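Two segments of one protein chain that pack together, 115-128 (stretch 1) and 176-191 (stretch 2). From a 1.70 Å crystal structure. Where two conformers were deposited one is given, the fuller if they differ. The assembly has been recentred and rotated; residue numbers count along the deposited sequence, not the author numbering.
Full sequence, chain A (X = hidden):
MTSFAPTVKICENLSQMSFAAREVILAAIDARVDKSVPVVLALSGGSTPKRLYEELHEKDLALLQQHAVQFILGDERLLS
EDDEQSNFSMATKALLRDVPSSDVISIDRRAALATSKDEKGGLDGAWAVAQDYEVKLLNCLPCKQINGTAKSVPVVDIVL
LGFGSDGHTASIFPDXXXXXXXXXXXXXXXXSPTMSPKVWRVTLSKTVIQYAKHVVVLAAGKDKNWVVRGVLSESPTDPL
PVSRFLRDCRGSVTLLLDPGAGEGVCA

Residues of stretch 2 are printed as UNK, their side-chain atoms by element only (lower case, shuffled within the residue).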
ATOM      1  N   THR A 115      -7.681 -17.758  13.834  1.00 29.99           N
ATOM      2  CA  THR A 115      -6.751 -17.219  14.842  1.00 29.38           C
ATOM      3  C   THR A 115      -6.301 -15.748  14.646  1.00 29.32           C
ATOM      4  O   THR A 115      -5.543 -15.217  15.469  1.00 28.97           O
ATOM      5  CB  THR A 115      -5.483 -18.119  14.934  1.00 29.26           C
ATOM      6  OG1 THR A 115      -4.785 -18.099  13.683  1.00 29.70           O
ATOM      7  CG2 THR A 115      -5.851 -19.573  15.303  1.00 28.45           C
ATOM      8  N   SER A 116      -6.767 -15.083  13.585  1.00 29.38           N
ATOM      9  CA  SER A 116      -6.241 -13.756  13.206  1.00 29.44           C
ATOM     10  C   SER A 116      -6.557 -12.639  14.212  1.00 29.79           C
ATOM     11  O   SER A 116      -5.910 -11.598  14.203  1.00 28.36           O
ATOM     12  CB  SER A 116      -6.728 -13.359  11.797  1.00 29.10           C
ATOM     13  OG  SER A 116      -8.135 -13.215  11.737  1.00 29.18           O
ATOM     14  N   LYS A 117      -7.544 -12.850  15.080  1.00 29.96           N
ATOM     15  CA  LYS A 117      -7.853 -11.860  16.117  1.00 30.72           C
ATOM     16  C   LYS A 117      -7.103 -12.125  17.432  1.00 30.72           C
ATOM     17  O   LYS A 117      -7.244 -11.375  18.396  1.00 30.91           O
ATOM     18  CB  LYS A 117      -9.362 -11.779  16.336  1.00 31.03           C
ATOM     19  CG  LYS A 117     -10.115 -11.313  15.091  1.00 32.19           C
ATOM     20  CD  LYS A 117     -11.586 -11.082  15.386  1.00 34.53           C
ATOM     21  CE  LYS A 117     -12.302 -10.495  14.181  1.00 35.51           C
ATOM     22  NZ  LYS A 117     -13.789 -10.523  14.357  1.00 37.67           N
ATOM     23  N   ASP A 118      -6.286 -13.175  17.457  1.00 30.94           N
ATOM     24  CA  ASP A 118      -5.498 -13.507  18.636  1.00 31.12           C
ATOM     25  C   ASP A 118      -4.132 -12.892  18.452  1.00 30.87           C
ATOM     26  O   ASP A 118      -3.369 -13.328  17.600  1.00 30.13           O
ATOM     27  CB  ASP A 118      -5.371 -15.020  18.779  1.00 31.03           C
ATOM     28  CG  ASP A 118      -4.745 -15.446  20.102  1.00 32.69           C
ATOM     29  OD1 ASP A 118      -3.989 -14.667  20.734  1.00 34.30           O
ATOM     30  OD2 ASP A 118      -5.009 -16.592  20.506  1.00 33.55           O
ATOM     31  N   GLU A 119      -3.826 -11.885  19.262  1.00 31.22           N
ATOM     32  CA  GLU A 119      -2.602 -11.117  19.091  1.00 31.76           C
ATOM     33  C   GLU A 119      -1.359 -11.997  19.087  1.00 31.80           C
ATOM     34  O   GLU A 119      -0.491 -11.825  18.239  1.00 32.06           O
ATOM     35  CB  GLU A 119      -2.507 -10.037  20.169  1.00 31.92           C
ATOM     36  CG  GLU A 119      -1.254  -9.207  20.107  1.00 32.61           C
ATOM     37  CD  GLU A 119      -1.300  -8.021  21.046  1.00 33.37           C
ATOM     38  OE1 GLU A 119      -2.359  -7.786  21.679  1.00 34.14           O
ATOM     39  OE2 GLU A 119      -0.267  -7.333  21.158  1.00 34.48           O
ATOM     40  N   LYS A 120      -1.271 -12.938  20.025  1.00 31.93           N
ATOM     41  CA  LYS A 120      -0.116 -13.834  20.059  1.00 32.51           C
ATOM     42  C   LYS A 120      -0.318 -15.024  19.114  1.00 32.45           C
ATOM     43  O   LYS A 120       0.531 -15.298  18.252  1.00 32.82           O
ATOM     44  CB  LYS A 120       0.158 -14.332  21.481  1.00 32.75           C
ATOM     45  CG  LYS A 120       1.576 -14.886  21.661  1.00 34.05           C
ATOM     46  CD  LYS A 120       1.600 -16.152  22.521  1.00 35.52           C
ATOM     47  CE  LYS A 120       3.020 -16.705  22.657  1.00 35.91           C
ATOM     48  NZ  LYS A 120       3.077 -17.934  23.500  1.00 36.53           N
ATOM     49  N   GLY A 121      -1.455 -15.704  19.264  1.00 31.87           N
ATOM     50  CA  GLY A 121      -1.704 -16.986  18.588  1.00 31.73           C
ATOM     51  C   GLY A 121      -1.891 -16.939  17.082  1.00 31.30           C
ATOM     52  O   GLY A 121      -1.874 -17.985  16.427  1.00 30.94           O
ATOM     53  N   GLY A 122      -2.063 -15.735  16.533  1.00 30.90           N
ATOM     54  CA  GLY A 122      -2.362 -15.563  15.106  1.00 30.78           C
ATOM     55  C   GLY A 122      -1.179 -15.630  14.153  1.00 30.35           C
ATOM     56  O   GLY A 122      -1.366 -15.643  12.930  1.00 30.92           O
ATOM     57  N   LEU A 123       0.035 -15.659  14.695  1.00 29.62           N
ATOM     58  CA  LEU A 123       1.242 -15.545  13.876  1.00 28.95           C
ATOM     59  C   LEU A 123       1.347 -16.613  12.788  1.00 28.65           C
ATOM     60  O   LEU A 123       1.638 -16.290  11.642  1.00 27.56           O
ATOM     61  CB  LEU A 123       2.494 -15.579  14.760  1.00 29.14           C
ATOM     62  CG  LEU A 123       3.840 -15.572  14.026  1.00 28.85           C
ATOM     63  CD1 LEU A 123       4.031 -14.294  13.212  1.00 26.67           C
ATOM     64  CD2 LEU A 123       4.971 -15.766  15.024  1.00 29.15           C
ATOM     65  N   ASP A 124       1.130 -17.885  13.142  1.00 28.53           N
ATOM     66  CA  ASP A 124       1.345 -19.000  12.193  1.00 28.93           C
ATOM     67  C   ASP A 124       0.374 -18.990  11.008  1.00 28.46           C
ATOM     68  O   ASP A 124       0.763 -19.255   9.849  1.00 28.64           O
ATOM     69  CB  ASP A 124       1.219 -20.354  12.897  1.00 29.20           C
ATOM     70  CG  ASP A 124       2.386 -20.663  13.816  1.00 31.01           C
ATOM     71  OD1 ASP A 124       3.346 -19.868  13.895  1.00 33.99           O
ATOM     72  OD2 ASP A 124       2.330 -21.729  14.467  1.00 33.72           O
ATOM     73  N   GLY A 125      -0.883 -18.660  11.319  1.00 28.26           N
ATOM     74  CA  GLY A 125      -1.921 -18.459  10.317  1.00 27.99           C
ATOM     75  C   GLY A 125      -1.653 -17.278   9.401  1.00 27.39           C
ATOM     76  O   GLY A 125      -1.900 -17.362   8.199  1.00 27.60           O
ATOM     77  N   ALA A 126      -1.169 -16.169   9.964  1.00 27.14           N
ATOM     78  CA  ALA A 126      -0.774 -15.009   9.170  1.00 26.79           C
ATOM     79  C   ALA A 126       0.342 -15.367   8.173  1.00 26.16           C
ATOM     80  O   ALA A 126       0.266 -15.010   7.005  1.00 26.38           O
ATOM     81  CB  ALA A 126      -0.349 -13.830  10.097  1.00 26.26           C
ATOM     82  N   TRP A 127       1.375 -16.062   8.632  1.00 26.48           N
ATOM     83  CA  TRP A 127       2.440 -16.525   7.736  1.00 25.98           C
ATOM     84  C   TRP A 127       1.927 -17.443   6.636  1.00 26.06           C
ATOM     85  O   TRP A 127       2.387 -17.351   5.504  1.00 25.86           O
ATOM     86  CB  TRP A 127       3.555 -17.232   8.506  1.00 25.85           C
ATOM     87  CG  TRP A 127       4.654 -16.318   9.007  1.00 25.11           C
ATOM     88  CD1 TRP A 127       5.077 -16.180  10.292  1.00 25.58           C
ATOM     89  CD2 TRP A 127       5.469 -15.432   8.221  1.00 25.25           C
ATOM     90  NE1 TRP A 127       6.102 -15.263  10.362  1.00 26.29           N
ATOM     91  CE2 TRP A 127       6.358 -14.783   9.106  1.00 26.22           C
ATOM     92  CE3 TRP A 127       5.531 -15.117   6.856  1.00 24.78           C
ATOM     93  CZ2 TRP A 127       7.298 -13.858   8.672  1.00 24.85           C
ATOM     94  CZ3 TRP A 127       6.464 -14.193   6.430  1.00 24.69           C
ATOM     95  CH2 TRP A 127       7.330 -13.569   7.333  1.00 24.81           C
ATOM     96  N   ALA A 128       0.993 -18.327   6.967  1.00 26.46           N
ATOM     97  CA  ALA A 128       0.423 -19.224   5.970  1.00 26.24           C
ATOM     98  C   ALA A 128      -0.230 -18.418   4.837  1.00 26.51           C
ATOM     99  O   ALA A 128      -0.018 -18.715   3.659  1.00 26.76           O
ATOM    100  CB  ALA A 128      -0.576 -20.167   6.620  1.00 26.49           C
ATOM    101  N   UNK A 176       6.822  -4.884  14.693  1.00 21.67           N
ATOM    102  CA  UNK A 176       6.270  -6.079  14.056  1.00 20.55           C
ATOM    103  C   UNK A 176       7.360  -6.829  13.281  1.00 19.20           C
ATOM    104  O   UNK A 176       8.422  -6.274  12.980  1.00 17.24           O
ATOM    105  c   UNK A 176       5.147  -5.698  13.082  1.00 20.10           C
ATOM    106  o   UNK A 176       5.652  -5.013  11.933  1.00 20.55           O
ATOM    107  N   UNK A 177       7.078  -8.081  12.914  1.00 18.20           N
ATOM    108  CA  UNK A 177       7.939  -8.822  12.002  1.00 18.21           C
ATOM    109  C   UNK A 177       8.250  -8.014  10.720  1.00 17.20           C
ATOM    110  O   UNK A 177       9.410  -7.897  10.325  1.00 17.51           O
ATOM    111  c   UNK A 177       7.319 -10.210  11.628  1.00 18.25           C
ATOM    112  c   UNK A 177       8.050 -10.810  10.450  1.00 18.21           C
ATOM    113  c   UNK A 177       7.371 -11.145  12.829  1.00 19.76           C
ATOM    114  N   UNK A 178       7.212  -7.421  10.127  1.00 16.42           N
ATOM    115  CA  UNK A 178       7.335  -6.670   8.870  1.00 15.69           C
ATOM    116  C   UNK A 178       8.298  -5.497   8.974  1.00 15.45           C
ATOM    117  O   UNK A 178       8.940  -5.127   8.007  1.00 15.72           O
ATOM    118  c   UNK A 178       5.962  -6.184   8.420  1.00 15.01           C
ATOM    119  N   UNK A 179       8.389  -4.882  10.151  1.00 15.62           N
ATOM    120  CA  UNK A 179       9.242  -3.714  10.307  1.00 15.64           C
ATOM    121  C   UNK A 179      10.710  -3.989  10.011  1.00 17.08           C
ATOM    122  O   UNK A 179      11.437  -3.075   9.646  1.00 17.42           O
ATOM    123  c   UNK A 179       9.081  -3.134  11.711  1.00 16.27           C
ATOM    124  N   UNK A 180      11.157  -5.235  10.213  1.00 17.59           N
ATOM    125  CA  UNK A 180      12.549  -5.609   9.957  1.00 18.91           C
ATOM    126  C   UNK A 180      12.673  -6.802   9.010  1.00 19.10           C
ATOM    127  O   UNK A 180      13.756  -7.400   8.897  1.00 20.61           O
ATOM    128  c   UNK A 180      13.324  -5.899  11.278  1.00 19.19           C
ATOM    129  o   UNK A 180      12.682  -6.972  12.011  1.00 22.23           O
ATOM    130  c   UNK A 180      13.384  -4.648  12.138  1.00 17.50           C
ATOM    131  N   UNK A 181      11.606  -7.103   8.280  1.00 19.22           N
ATOM    132  CA  UNK A 181      11.619  -8.247   7.375  1.00 19.50           C
ATOM    133  C   UNK A 181      12.238  -7.831   6.069  1.00 20.78           C
ATOM    134  O   UNK A 181      11.614  -7.113   5.288  1.00 20.65           O
ATOM    135  c   UNK A 181      10.210  -8.785   7.152  1.00 18.89           C
ATOM    136  o   UNK A 181      11.169 -10.410   5.648  1.00 20.56           O
ATOM    137  o   UNK A 181       9.184 -10.831   6.501  1.00 18.27           O
ATOM    138  c   UNK A 181      10.191 -10.104   6.377  1.00 20.10           C
ATOM    139  N   UNK A 182      13.477  -8.281   5.839  1.00 22.46           N
ATOM    140  CA  UNK A 182      14.208  -8.027   4.596  0.75 23.90           C
ATOM    141  C   UNK A 182      14.325  -9.280   3.728  1.00 23.36           C
ATOM    142  O   UNK A 182      15.111  -9.306   2.781  1.00 24.25           O
ATOM    143  c   UNK A 182      15.686  -6.226   5.714  0.75 28.46           C
ATOM    144  c   UNK A 182      15.053  -5.038   4.998  0.75 31.93           C
ATOM    145  o   UNK A 182      14.806  -5.112   3.767  0.75 32.80           O
ATOM    146  o   UNK A 182      14.816  -4.016   5.673  0.75 36.39           O
ATOM    147  c   UNK A 182      15.626  -7.520   4.909  0.75 24.69           C
ATOM    148  N   UNK A 183      13.544 -10.310   4.045  1.00 22.76           N
ATOM    149  CA  UNK A 183      13.676 -11.640   3.437  1.00 22.45           C
ATOM    150  C   UNK A 183      12.479 -12.092   2.595  1.00 21.41           C
ATOM    151  O   UNK A 183      12.605 -13.018   1.787  1.00 22.09           O
ATOM    152  c   UNK A 183      15.183 -12.508   5.338  1.00 25.28           C
ATOM    153  o   UNK A 183      16.496 -13.759   6.888  0.50 28.65           O
ATOM    154  c   UNK A 183      15.351 -13.560   6.431  0.50 27.58           C
ATOM    155  c   UNK A 183      13.896 -12.681   4.543  1.00 22.97           C
ATOM    156  o   UNK A 183      14.342 -14.186   6.837  0.50 29.24           O
ATOM    157  N   UNK A 184      11.309 -11.505   2.812  1.00 18.96           N
ATOM    158  CA  UNK A 184      10.091 -11.961   2.136  1.00 18.85           C
ATOM    159  C   UNK A 184       9.487 -10.887   1.241  1.00 17.90           C
ATOM    160  O   UNK A 184       9.713  -9.694   1.439  1.00 17.72           O
ATOM    161  c   UNK A 184       9.556 -13.492   4.091  1.00 20.04           C
ATOM    162  c   UNK A 184       9.632 -14.838   3.950  1.00 21.02           C
ATOM    163  c   UNK A 184       9.054 -12.428   3.162  1.00 18.67           C
ATOM    164  n   UNK A 184      10.170 -15.340   5.113  1.00 20.15           N
ATOM    165  n   UNK A 184      10.045 -13.211   5.347  1.00 19.66           N
ATOM    166  c   UNK A 184      10.392 -14.338   5.946  1.00 20.34           C
ATOM    167  N   UNK A 185       8.718 -11.327   0.248  1.00 17.46           N
ATOM    168  CA  UNK A 185       7.885 -10.430  -0.561  1.00 17.18           C
ATOM    169  C   UNK A 185       6.652  -9.969   0.235  1.00 16.41           C
ATOM    170  O   UNK A 185       6.279  -8.804   0.186  1.00 16.55           O
ATOM    171  c   UNK A 185       6.401 -10.322  -2.615  1.00 16.14           C
ATOM    172  c   UNK A 185       7.419 -11.133  -1.868  1.00 17.49           C
ATOM    173  c   UNK A 185       8.623 -11.448  -2.781  1.00 18.62           C
ATOM    174  N   UNK A 186       6.003 -10.907   0.922  1.00 15.48           N
ATOM    175  CA  UNK A 186       4.863 -10.605   1.784  1.00 14.80           C
ATOM    176  C   UNK A 186       5.231 -10.979   3.214  1.00 14.91           C
ATOM    177  O   UNK A 186       5.671 -12.109   3.482  1.00 16.18           O
ATOM    178  c   UNK A 186       2.392 -11.001   2.203  1.00 14.81           C
ATOM    179  c   UNK A 186       3.579 -11.392   1.358  1.00 14.08           C
ATOM    180  c   UNK A 186       3.285 -11.195  -0.106  1.00 16.92           C
ATOM    181  N   UNK A 187       5.068 -10.026   4.125  1.00 15.71           N
ATOM    182  CA  UNK A 187       5.372 -10.244   5.528  1.00 15.45           C
ATOM    183  C   UNK A 187       4.084 -10.105   6.349  1.00 15.44           C
ATOM    184  O   UNK A 187       2.988 -10.020   5.795  1.00 15.91           O
ATOM    185  c   UNK A 187       6.421  -9.236   5.979  1.00 15.97           C
ATOM    186  o   UNK A 187       6.951  -9.549   7.260  1.00 17.12           O
ATOM    187  N   UNK A 188       4.234 -10.100   7.668  1.00 14.91           N
ATOM    188  CA  UNK A 188       3.114 -10.159   8.586  1.00 15.19           C
ATOM    189  C   UNK A 188       3.285  -9.180   9.746  1.00 15.38           C
ATOM    190  O   UNK A 188       4.405  -8.792  10.094  1.00 15.00           O
ATOM    191  c   UNK A 188       4.166 -12.021   9.967  1.00 15.03           C
ATOM    192  c   UNK A 188       2.729 -12.561   7.969  1.00 15.16           C
ATOM    193  c   UNK A 188       2.959 -11.600   9.134  1.00 15.18           C
ATOM    194  N   UNK A 189       2.175  -8.809  10.365  1.00 15.11           N
ATOM    195  CA  UNK A 189       2.210  -7.930  11.519  1.00 15.51           C
ATOM    196  C   UNK A 189       0.897  -7.948  12.252  1.00 15.89           C
ATOM    197  O   UNK A 189      -0.125  -8.303  11.678  1.00 15.67           O
ATOM    198  c   UNK A 189       2.435  -6.501  11.059  1.00 16.25           C
ATOM    199  o   UNK A 189       1.344  -6.099  10.255  1.00 15.56           O
ATOM    200  N   UNK A 190       0.954  -7.535  13.509  1.00 16.43           N
ATOM    201  CA  UNK A 190      -0.230  -7.163  14.280  1.00 16.59           C
ATOM    202  C   UNK A 190      -0.149  -5.638  14.501  1.00 16.26           C
ATOM    203  O   UNK A 190       0.952  -5.074  14.665  1.00 16.87           O
ATOM    204  c   UNK A 190      -4.175  -8.018  17.390  1.00 18.10           C
ATOM    205  c   UNK A 190      -1.629  -7.939  16.264  1.00 16.48           C
ATOM    206  c   UNK A 190      -2.552  -8.898  15.869  1.00 16.54           C
ATOM    207  c   UNK A 190      -0.267  -7.912  15.629  1.00 16.47           C
ATOM    208  c   UNK A 190      -3.262  -7.021  17.783  1.00 17.43           C
ATOM    209  c   UNK A 190      -1.998  -6.998  17.224  1.00 17.26           C
ATOM    210  c   UNK A 190      -3.814  -8.942  16.417  1.00 17.06           C
ATOM    211  N   UNK A 191      -1.297  -4.951  14.472  1.00 16.15           N
ATOM    212  CA  UNK A 191      -1.235  -3.508  14.667  1.00 15.66           C
ATOM    213  C   UNK A 191      -0.617  -3.071  15.985  1.00 15.64           C
ATOM    214  O   UNK A 191      -0.624  -3.807  16.977  1.00 14.85           O
ATOM    215  c   UNK A 191      -2.674  -5.410  14.231  1.00 16.59           C
ATOM    216  c   UNK A 191      -3.503  -4.278  14.766  1.00 17.44           C
ATOM    217  c   UNK A 191      -2.701  -3.046  14.589  1.00 15.35           C
TER

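Position 176 carries one carbon and then one oxygen, far from stretch 1: Ser176, whose OG accepts a hydrogen bond from the backbone N of position 179. Position 177 has one carbon carrying two more, and one of these lies 3.6 Å from Trp127 CZ2. That fork on the first carbon is Val177, and the atom is CG1. Positions 178 and 179 have a single side-chain carbon each and touch nothing across the contact: Ala178 and Ala179. Position 180 branches at its first carbon into an oxygen and a carbon, which makes it Thr180, out of reach.

Position 181 has two carbons, the second carrying two oxygens, one of them 3.4 Å from Trp127 CH2 near the plane of the indole. This is Asp181, and the atom is OD2. Positions 182 and 183 each show three carbons ending in two oxygens, Glu182 and Glu183, both clear of stretch 1. Backbone N of Glu183 reaches Asp181 OD1 at 2.9 Å.

Position 184 has one carbon and then a five-membered ring of three carbons and two nitrogens; the edge of Trp127 points at the ring's face, Trp127 six-membered ring and this ring having centroids 4.6 Å apart and planes at 53°. This is His184, and His184 ND1 donates to Asp181 OD2 at 2.8 Å. Position 185, a three-carbon fork out of reach, is Val185. Position 186 has the same fork but meets the indole through its backbone, O lying 3.7 Å from Trp127 CZ3: Val186. Position 187, one carbon and one oxygen, the oxygen 4.0 Å from Trp127 CH2, is Ser187; Ser187 OG donates to Asp181 OD2 at 2.7 Å.

Position 188 has one carbon carrying two more, one near Ala126 and the other near Leu123 and over the Trp127 ring. This is Val188: Val188 CG1 sits 4.0 Å from Ala126 CB, and Val188 CG2 sits 4.0 Å from Leu123 CD1. Position 189, one carbon and then one oxygen, its CA-to-CB bond directed away, is Ser189. Position 190 has one carbon and then a six-carbon ring with Glu119 CG over its face, 3.9 Å from the centroid: Phe190. Position 191, three carbons closing onto the backbone N, is Pro191.

No hydrogen bond crosses this contact; it is made of apolar packing, two CH-pi contacts and an edge-to-face aromatic pair. Helix 123-128 runs nearly antiparallel to strand 186-189; the axes approach to 8.1 Å, and Val188 packs on Ala126 between them. Trp127 packs beside it, and Asp181 hydrogen-bonds His184 and Ser187 next to the indole. At the other end, Phe190 packs against Glu119.

Stretch 2, residues 176-191: SVAATDEEHVVSVSFP
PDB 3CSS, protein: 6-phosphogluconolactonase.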